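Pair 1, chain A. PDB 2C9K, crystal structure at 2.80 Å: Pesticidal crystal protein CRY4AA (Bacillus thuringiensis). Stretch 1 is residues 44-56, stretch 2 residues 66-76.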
# COMPACT_ATOMS: atom_id res chain seq x y z
N SER A 44 -0.10 27.68 -2.74
CA SER A 44 0.55 26.74 -1.85
C SER A 44 1.86 26.24 -2.47
O SER A 44 2.18 26.57 -3.61
CB SER A 44 -0.37 25.54 -1.58
OG SER A 44 -1.67 25.96 -1.20
N ASN A 45 2.59 25.43 -1.72
CA ASN A 45 3.84 24.85 -2.20
C ASN A 45 3.82 23.34 -2.07
O ASN A 45 4.87 22.69 -2.01
CB ASN A 45 5.02 25.42 -1.42
CG ASN A 45 5.11 26.92 -1.52
OD1 ASN A 45 5.18 27.48 -2.62
ND2 ASN A 45 5.12 27.59 -0.38
N THR A 46 2.61 22.78 -2.04
CA THR A 46 2.43 21.34 -1.91
C THR A 46 3.13 20.58 -3.04
O THR A 46 3.90 19.65 -2.79
CB THR A 46 0.93 20.98 -1.88
OG1 THR A 46 0.30 21.65 -0.78
CG2 THR A 46 0.73 19.48 -1.70
N TRP A 47 2.86 20.97 -4.29
CA TRP A 47 3.46 20.32 -5.45
C TRP A 47 4.98 20.51 -5.49
O TRP A 47 5.71 19.63 -5.94
CB TRP A 47 2.82 20.87 -6.73
CG TRP A 47 1.34 20.93 -6.64
CD1 TRP A 47 0.55 21.99 -6.93
CD2 TRP A 47 0.46 19.91 -6.15
NE1 TRP A 47 -0.76 21.71 -6.65
CE2 TRP A 47 -0.85 20.43 -6.17
CE3 TRP A 47 0.66 18.59 -5.69
CZ2 TRP A 47 -1.96 19.70 -5.75
CZ3 TRP A 47 -0.46 17.86 -5.27
CH2 TRP A 47 -1.75 18.42 -5.30
N SER A 48 5.45 21.67 -5.03
CA SER A 48 6.89 21.91 -5.00
C SER A 48 7.49 20.91 -4.03
O SER A 48 8.44 20.21 -4.36
CB SER A 48 7.19 23.33 -4.52
OG SER A 48 6.75 24.28 -5.47
N ASP A 49 6.92 20.84 -2.83
CA ASP A 49 7.40 19.91 -1.82
C ASP A 49 7.38 18.49 -2.37
O ASP A 49 8.33 17.73 -2.17
CB ASP A 49 6.54 19.99 -0.57
CG ASP A 49 6.63 21.34 0.11
OD1 ASP A 49 7.70 21.98 0.01
OD2 ASP A 49 5.64 21.75 0.74
N PHE A 50 6.31 18.12 -3.06
CA PHE A 50 6.21 16.78 -3.62
C PHE A 50 7.33 16.56 -4.64
O PHE A 50 7.99 15.53 -4.62
CB PHE A 50 4.85 16.56 -4.29
CG PHE A 50 3.71 16.34 -3.32
CD1 PHE A 50 2.47 15.89 -3.78
CD2 PHE A 50 3.85 16.61 -1.96
CE1 PHE A 50 1.40 15.71 -2.91
CE2 PHE A 50 2.79 16.44 -1.07
CZ PHE A 50 1.56 15.99 -1.55
N ILE A 51 7.54 17.54 -5.51
CA ILE A 51 8.57 17.43 -6.54
C ILE A 51 9.98 17.53 -5.97
O ILE A 51 10.86 16.74 -6.32
CB ILE A 51 8.39 18.50 -7.64
CG1 ILE A 51 7.00 18.39 -8.26
CG2 ILE A 51 9.43 18.32 -8.72
CD1 ILE A 51 6.76 19.38 -9.36
N THR A 52 10.20 18.50 -5.09
CA THR A 52 11.51 18.66 -4.50
C THR A 52 11.93 17.41 -3.74
O THR A 52 13.06 16.95 -3.87
CB THR A 52 11.53 19.86 -3.56
OG1 THR A 52 11.21 21.04 -4.30
CG2 THR A 52 12.89 20.03 -2.92
N GLN A 53 11.01 16.86 -2.95
CA GLN A 53 11.32 15.67 -2.17
C GLN A 53 11.67 14.49 -3.06
O GLN A 53 12.60 13.74 -2.77
CB GLN A 53 10.15 15.29 -1.25
CG GLN A 53 10.53 14.21 -0.23
CD GLN A 53 9.41 13.87 0.73
OE1 GLN A 53 9.60 13.07 1.65
NE2 GLN A 53 8.24 14.46 0.53
N THR A 54 10.94 14.31 -4.15
CA THR A 54 11.23 13.22 -5.06
C THR A 54 12.61 13.42 -5.68
O THR A 54 13.44 12.50 -5.70
CB THR A 54 10.18 13.14 -6.18
OG1 THR A 54 8.95 12.68 -5.62
CG2 THR A 54 10.63 12.19 -7.28
N LYS A 55 12.85 14.64 -6.16
CA LYS A 55 14.12 15.02 -6.78
C LYS A 55 15.28 14.89 -5.81
O LYS A 55 16.43 14.68 -6.22
CB LYS A 55 14.02 16.46 -7.28
CG LYS A 55 15.27 16.99 -7.97
CD LYS A 55 15.31 18.51 -7.88
CE LYS A 55 15.92 19.15 -9.12
NZ LYS A 55 15.03 19.02 -10.33
N ASN A 56 15.00 15.03 -4.51
CA ASN A 56 16.04 14.93 -3.50
C ASN A 56 16.49 13.50 -3.30
O ASN A 56 17.59 13.25 -2.82
CB ASN A 56 15.56 15.50 -2.17
CG ASN A 56 15.58 17.03 -2.15
OD1 ASN A 56 16.56 17.65 -2.58
ND2 ASN A 56 14.52 17.63 -1.64
N TYR A 66 10.95 24.55 -13.89
CA TYR A 66 10.04 23.47 -14.25
C TYR A 66 9.21 23.06 -13.04
O TYR A 66 8.04 22.69 -13.18
CB TYR A 66 10.83 22.25 -14.73
CG TYR A 66 11.39 22.39 -16.13
CD1 TYR A 66 10.57 22.30 -17.25
CD2 TYR A 66 12.76 22.58 -16.33
CE1 TYR A 66 11.09 22.40 -18.53
CE2 TYR A 66 13.29 22.68 -17.61
CZ TYR A 66 12.46 22.59 -18.70
OH TYR A 66 12.99 22.68 -19.96
N ILE A 67 9.81 23.15 -11.86
CA ILE A 67 9.15 22.79 -10.63
C ILE A 67 8.08 23.81 -10.25
O ILE A 67 6.95 23.45 -9.95
CB ILE A 67 10.17 22.67 -9.49
CG1 ILE A 67 11.19 21.59 -9.85
CG2 ILE A 67 9.48 22.32 -8.18
CD1 ILE A 67 12.27 21.39 -8.82
N SER A 68 8.45 25.08 -10.27
CA SER A 68 7.51 26.15 -9.94
C SER A 68 6.41 26.26 -10.99
O SER A 68 5.30 26.69 -10.69
CB SER A 68 8.23 27.49 -9.81
OG SER A 68 8.88 27.84 -11.03
N ASN A 69 6.72 25.87 -12.22
CA ASN A 69 5.71 25.93 -13.26
C ASN A 69 4.66 24.88 -12.95
O ASN A 69 3.46 25.14 -13.04
CB ASN A 69 6.30 25.66 -14.64
CG ASN A 69 5.24 25.61 -15.72
OD1 ASN A 69 4.88 24.53 -16.20
ND2 ASN A 69 4.70 26.76 -16.08
N ALA A 70 5.13 23.69 -12.59
CA ALA A 70 4.24 22.59 -12.26
C ALA A 70 3.38 22.99 -11.07
O ALA A 70 2.18 22.73 -11.05
CB ALA A 70 5.06 21.34 -11.92
N ASN A 71 3.99 23.64 -10.10
CA ASN A 71 3.29 24.06 -8.89
C ASN A 71 2.23 25.13 -9.19
O ASN A 71 1.19 25.21 -8.54
CB ASN A 71 4.29 24.59 -7.87
CG ASN A 71 3.68 24.80 -6.52
OD1 ASN A 71 3.12 23.87 -5.94
ND2 ASN A 71 3.77 26.02 -6.00
N LYS A 72 2.53 25.95 -10.19
CA LYS A 72 1.67 27.04 -10.63
C LYS A 72 0.46 26.49 -11.38
O LYS A 72 -0.64 27.01 -11.26
CB LYS A 72 2.49 27.94 -11.55
CG LYS A 72 1.85 29.24 -11.99
CD LYS A 72 2.80 29.98 -12.95
CE LYS A 72 4.20 30.15 -12.34
NZ LYS A 72 5.20 30.76 -13.27
N ILE A 73 0.69 25.44 -12.16
CA ILE A 73 -0.35 24.80 -12.97
C ILE A 73 -1.36 23.97 -12.18
O ILE A 73 -2.56 24.07 -12.41
CB ILE A 73 0.28 23.89 -14.05
CG1 ILE A 73 1.17 24.71 -14.98
CG2 ILE A 73 -0.82 23.18 -14.84
CD1 ILE A 73 1.82 23.89 -16.09
N LEU A 74 -0.87 23.13 -11.28
CA LEU A 74 -1.74 22.27 -10.48
C LEU A 74 -2.43 23.01 -9.34
O LEU A 74 -3.34 22.48 -8.72
CB LEU A 74 -0.94 21.08 -9.94
CG LEU A 74 -0.97 19.77 -10.73
CD1 LEU A 74 -1.45 19.98 -12.15
CD2 LEU A 74 0.41 19.16 -10.72
N ASN A 75 -1.98 24.23 -9.07
CA ASN A 75 -2.59 25.04 -8.01
C ASN A 75 -3.82 25.77 -8.54
O ASN A 75 -4.38 26.64 -7.87
CB ASN A 75 -1.57 26.03 -7.45
CG ASN A 75 -0.93 25.55 -6.16
OD1 ASN A 75 -0.89 24.34 -5.89
ND2 ASN A 75 -0.42 26.48 -5.35
N ARG A 76 -4.25 25.40 -9.75
CA ARG A 76 -5.43 25.99 -10.35
C ARG A 76 -6.63 25.17 -9.92
O ARG A 76 -7.74 25.69 -9.80
CB ARG A 76 -5.34 25.95 -11.87
CG ARG A 76 -4.27 26.83 -12.48
CD ARG A 76 -4.18 26.54 -13.96
NE ARG A 76 -3.11 27.28 -14.61
CZ ARG A 76 -2.63 26.96 -15.81
NH1 ARG A 76 -3.13 25.91 -16.46
NH2 ARG A 76 -1.65 27.68 -16.35

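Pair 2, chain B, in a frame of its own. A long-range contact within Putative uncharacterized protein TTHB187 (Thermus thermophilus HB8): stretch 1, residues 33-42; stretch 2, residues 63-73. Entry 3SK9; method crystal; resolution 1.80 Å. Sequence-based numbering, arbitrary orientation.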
# COMPACT_ATOMS: atom_id res chain seq x y z
N THR B 33 4.20 0.88 -5.43
CA THR B 33 4.23 1.24 -3.99
C THR B 33 4.83 0.08 -3.20
O THR B 33 5.66 0.25 -2.32
CB THR B 33 2.79 1.58 -3.47
OG1 THR B 33 2.31 2.72 -4.21
CG2 THR B 33 2.81 1.93 -1.94
N ALA B 34 4.37 -1.13 -3.48
CA ALA B 34 4.95 -2.33 -2.84
C ALA B 34 6.44 -2.48 -3.15
O ALA B 34 7.21 -2.90 -2.27
CB ALA B 34 4.20 -3.61 -3.29
N ALA B 35 6.84 -2.16 -4.37
CA ALA B 35 8.24 -2.30 -4.78
C ALA B 35 9.11 -1.29 -4.01
O ALA B 35 10.21 -1.64 -3.57
CB ALA B 35 8.39 -2.11 -6.33
N VAL B 36 8.61 -0.06 -3.85
CA VAL B 36 9.37 0.93 -3.06
C VAL B 36 9.46 0.46 -1.61
O VAL B 36 10.53 0.56 -0.96
CB VAL B 36 8.71 2.33 -3.09
CG1 VAL B 36 9.40 3.31 -2.12
CG2 VAL B 36 8.71 2.91 -4.56
N ALA B 37 8.33 -0.03 -1.06
CA ALA B 37 8.33 -0.52 0.33
C ALA B 37 9.38 -1.62 0.52
O ALA B 37 10.13 -1.61 1.49
CB ALA B 37 6.93 -1.06 0.72
N LEU B 38 9.40 -2.60 -0.40
CA LEU B 38 10.33 -3.72 -0.28
C LEU B 38 11.78 -3.21 -0.38
O LEU B 38 12.67 -3.59 0.43
CB LEU B 38 10.02 -4.78 -1.33
CG LEU B 38 10.82 -6.08 -1.18
CD1 LEU B 38 10.73 -6.61 0.28
CD2 LEU B 38 10.35 -7.15 -2.16
N ALA B 39 12.02 -2.29 -1.30
CA ALA B 39 13.38 -1.77 -1.50
C ALA B 39 13.87 -0.99 -0.30
O ALA B 39 15.02 -1.13 0.15
CB ALA B 39 13.47 -0.93 -2.78
N VAL B 40 13.03 -0.12 0.21
CA VAL B 40 13.45 0.64 1.38
C VAL B 40 13.57 -0.25 2.67
O VAL B 40 14.50 -0.04 3.42
CB VAL B 40 12.72 2.01 1.62
CG1 VAL B 40 11.33 1.85 2.06
CG2 VAL B 40 13.53 2.78 2.71
N LEU B 41 12.73 -1.29 2.88
CA LEU B 41 12.91 -2.22 4.02
C LEU B 41 14.27 -2.95 3.92
O LEU B 41 14.92 -3.19 4.92
CB LEU B 41 11.77 -3.26 4.12
CG LEU B 41 10.42 -2.66 4.58
CD1 LEU B 41 9.28 -3.70 4.39
CD2 LEU B 41 10.53 -2.14 6.07
N ARG B 42 14.68 -3.31 2.70
CA ARG B 42 15.97 -3.96 2.52
C ARG B 42 17.12 -3.04 2.88
O ARG B 42 18.19 -3.52 3.30
CB ARG B 42 16.13 -4.49 1.08
CG ARG B 42 15.34 -5.79 0.83
CD ARG B 42 15.18 -6.06 -0.67
NE ARG B 42 14.52 -7.33 -0.94
CZ ARG B 42 14.24 -7.78 -2.16
NH1 ARG B 42 14.58 -7.05 -3.24
NH2 ARG B 42 13.64 -8.95 -2.30
N ALA B 63 8.55 -11.53 6.50
CA ALA B 63 8.02 -10.36 7.19
C ALA B 63 8.06 -9.12 6.27
O ALA B 63 7.09 -8.34 6.21
CB ALA B 63 8.77 -10.10 8.44
N LEU B 64 9.17 -8.95 5.55
CA LEU B 64 9.29 -7.78 4.68
C LEU B 64 8.35 -7.89 3.46
O LEU B 64 7.76 -6.89 3.03
CB LEU B 64 10.73 -7.56 4.24
CG LEU B 64 11.80 -7.50 5.34
CD1 LEU B 64 13.17 -7.18 4.70
CD2 LEU B 64 11.48 -6.51 6.48
N ALA B 65 8.21 -9.09 2.91
CA ALA B 65 7.26 -9.29 1.81
C ALA B 65 5.82 -9.02 2.24
O ALA B 65 5.07 -8.41 1.48
CB ALA B 65 7.40 -10.72 1.23
N TRP B 66 5.43 -9.52 3.43
CA TRP B 66 4.11 -9.22 4.04
C TRP B 66 3.88 -7.70 4.17
O TRP B 66 2.83 -7.14 3.75
CB TRP B 66 4.02 -9.91 5.41
CG TRP B 66 2.99 -9.34 6.35
CD1 TRP B 66 3.22 -8.63 7.52
CD2 TRP B 66 1.56 -9.47 6.25
NE1 TRP B 66 2.04 -8.29 8.11
CE2 TRP B 66 1.00 -8.78 7.35
CE3 TRP B 66 0.71 -10.08 5.32
CZ2 TRP B 66 -0.39 -8.71 7.56
CZ3 TRP B 66 -0.67 -10.01 5.54
CH2 TRP B 66 -1.20 -9.31 6.64
N ALA B 67 4.86 -7.01 4.74
CA ALA B 67 4.72 -5.57 4.96
C ALA B 67 4.67 -4.81 3.64
O ALA B 67 3.88 -3.86 3.48
CB ALA B 67 5.88 -5.03 5.86
N ALA B 68 5.49 -5.21 2.69
CA ALA B 68 5.48 -4.55 1.37
C ALA B 68 4.13 -4.68 0.67
O ALA B 68 3.66 -3.75 0.03
CB ALA B 68 6.63 -5.13 0.44
N ALA B 69 3.57 -5.88 0.70
CA ALA B 69 2.27 -6.15 0.05
C ALA B 69 1.15 -5.33 0.73
O ALA B 69 0.27 -4.77 0.05
CB ALA B 69 1.94 -7.62 0.17
N LEU B 70 1.19 -5.26 2.05
CA LEU B 70 0.18 -4.49 2.76
C LEU B 70 0.25 -3.04 2.32
O LEU B 70 -0.76 -2.38 2.08
CB LEU B 70 0.46 -4.53 4.27
CG LEU B 70 -0.10 -5.62 5.16
CD1 LEU B 70 0.45 -5.37 6.61
CD2 LEU B 70 -1.65 -5.65 5.10
N VAL B 71 1.47 -2.50 2.31
CA VAL B 71 1.68 -1.09 1.96
C VAL B 71 1.23 -0.84 0.51
O VAL B 71 0.77 0.27 0.14
CB VAL B 71 3.17 -0.78 2.14
CG1 VAL B 71 3.59 0.42 1.35
CG2 VAL B 71 3.47 -0.65 3.70
N GLY B 72 1.37 -1.85 -0.32
CA GLY B 72 0.87 -1.71 -1.70
C GLY B 72 -0.63 -1.42 -1.77
O GLY B 72 -1.14 -1.00 -2.83
N LEU B 73 -1.37 -1.66 -0.70
CA LEU B 73 -2.84 -1.52 -0.75
C LEU B 73 -3.27 -0.13 -0.32
O LEU B 73 -4.47 0.12 -0.22
CB LEU B 73 -3.52 -2.55 0.13
CG LEU B 73 -3.08 -4.00 -0.13
CD1 LEU B 73 -3.61 -4.86 0.97
CD2 LEU B 73 -3.55 -4.45 -1.49

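The sharpest difference is polar: hydrogen bonds cross the interface of pair 1, and none crosses that of pair 2. In pair 1, Asn71(A) ND2 donates to Ser44(A) O at 2.9 Å with an N-H...acceptor angle of 165°, a nearly straight bond. Two weak ones accompany it, Asn75(A) ND2 to Ser44(A) O (3.1 Å, 133°) and Ser48(A) N to Asn71(A) OD1 (3.3 Å, 132°). Asn71(A) thus uses both ends of its amide, giving to the loop before the first helix and receiving from that helix's first turn. In pair 2 the position of Asn71(A) is taken by Ala68(B), whose methyl can do neither.

The frame beneath these differences is nevertheless the same. Superposing N, CA and C of 14 central residues gives an RMSD of 0.5 Å, and both pairs are roughly antiparallel helices, at 142° in pair 1 and 146° in pair 2. Their axes approach to 8.4 Å and 7.6 Å, respectively. Pair 1 buries 565 Å² between its stretches and pair 2 buries 472 Å², both sides summed.

The matched position with the greatest contrast in bulk is Trp47(A) = Ala37(B), whose CA atoms fall 0.3 Å apart and whose CA-to-CB bonds both point toward the other stretch. The indole lies against Leu74(A): CB of Leu74(A) sits 3.6 Å from the centroid of the five-membered ring of Trp47(A) and 24° off its normal, so it is over the ring face. On the same five-membered ring, Trp47(A) NE1 comes within 2.7 Å of Asn75(A) OD1. In pair 2 a methyl serves instead: Ala37(B) CB meets Val71(B) CG1, the residue matching Leu74(A), at 3.7 Å and Ala68(B) CB at 4.1 Å.

Asn75(A) = Gly72(B) shows how little room pair 2 leaves. Gly72(B) CA lies 4.3 Å from Ala34(B) CA, and an ideal CB on the glycine would stand 3.2 Å from Ala34(B) CB, a tight fit. Close by, Ala34(B) CA approaches Ala68(B) O at 3.5 Å in a CA-H...O contact with an angle of 130° at the hydrogen. At the matching position in pair 1, Asn75(A) carries a full side chain whose end comes nearer the other stretch.

The other end of the contact is apolar in both. Ile51(A) = Leu41(B) is the closest match in CA position, at 0.2 Å, with side-chain centres 0.8 Å apart. Ile51(A) CD1 rests on Ala70(A) CB at 3.6 Å, and Leu41(B) CD1 rests on the matching Ala67(B) CB at 3.9 Å. The neighbouring match, Ile67(A) = Leu64(B), completes each cluster: Ile51(A) CG2 to Ile67(A) CG1 is 3.9 Å, and Leu41(B) CB to Leu64(B) CD2 is 4.0 Å. Beside them, Ser48(A) = Leu38(B) changes character, as Ser48(A) OG lies 3.3 Å from Asn71(A) CG whereas Leu38(B) CB packs on Ala68(B) CB at 3.8 Å.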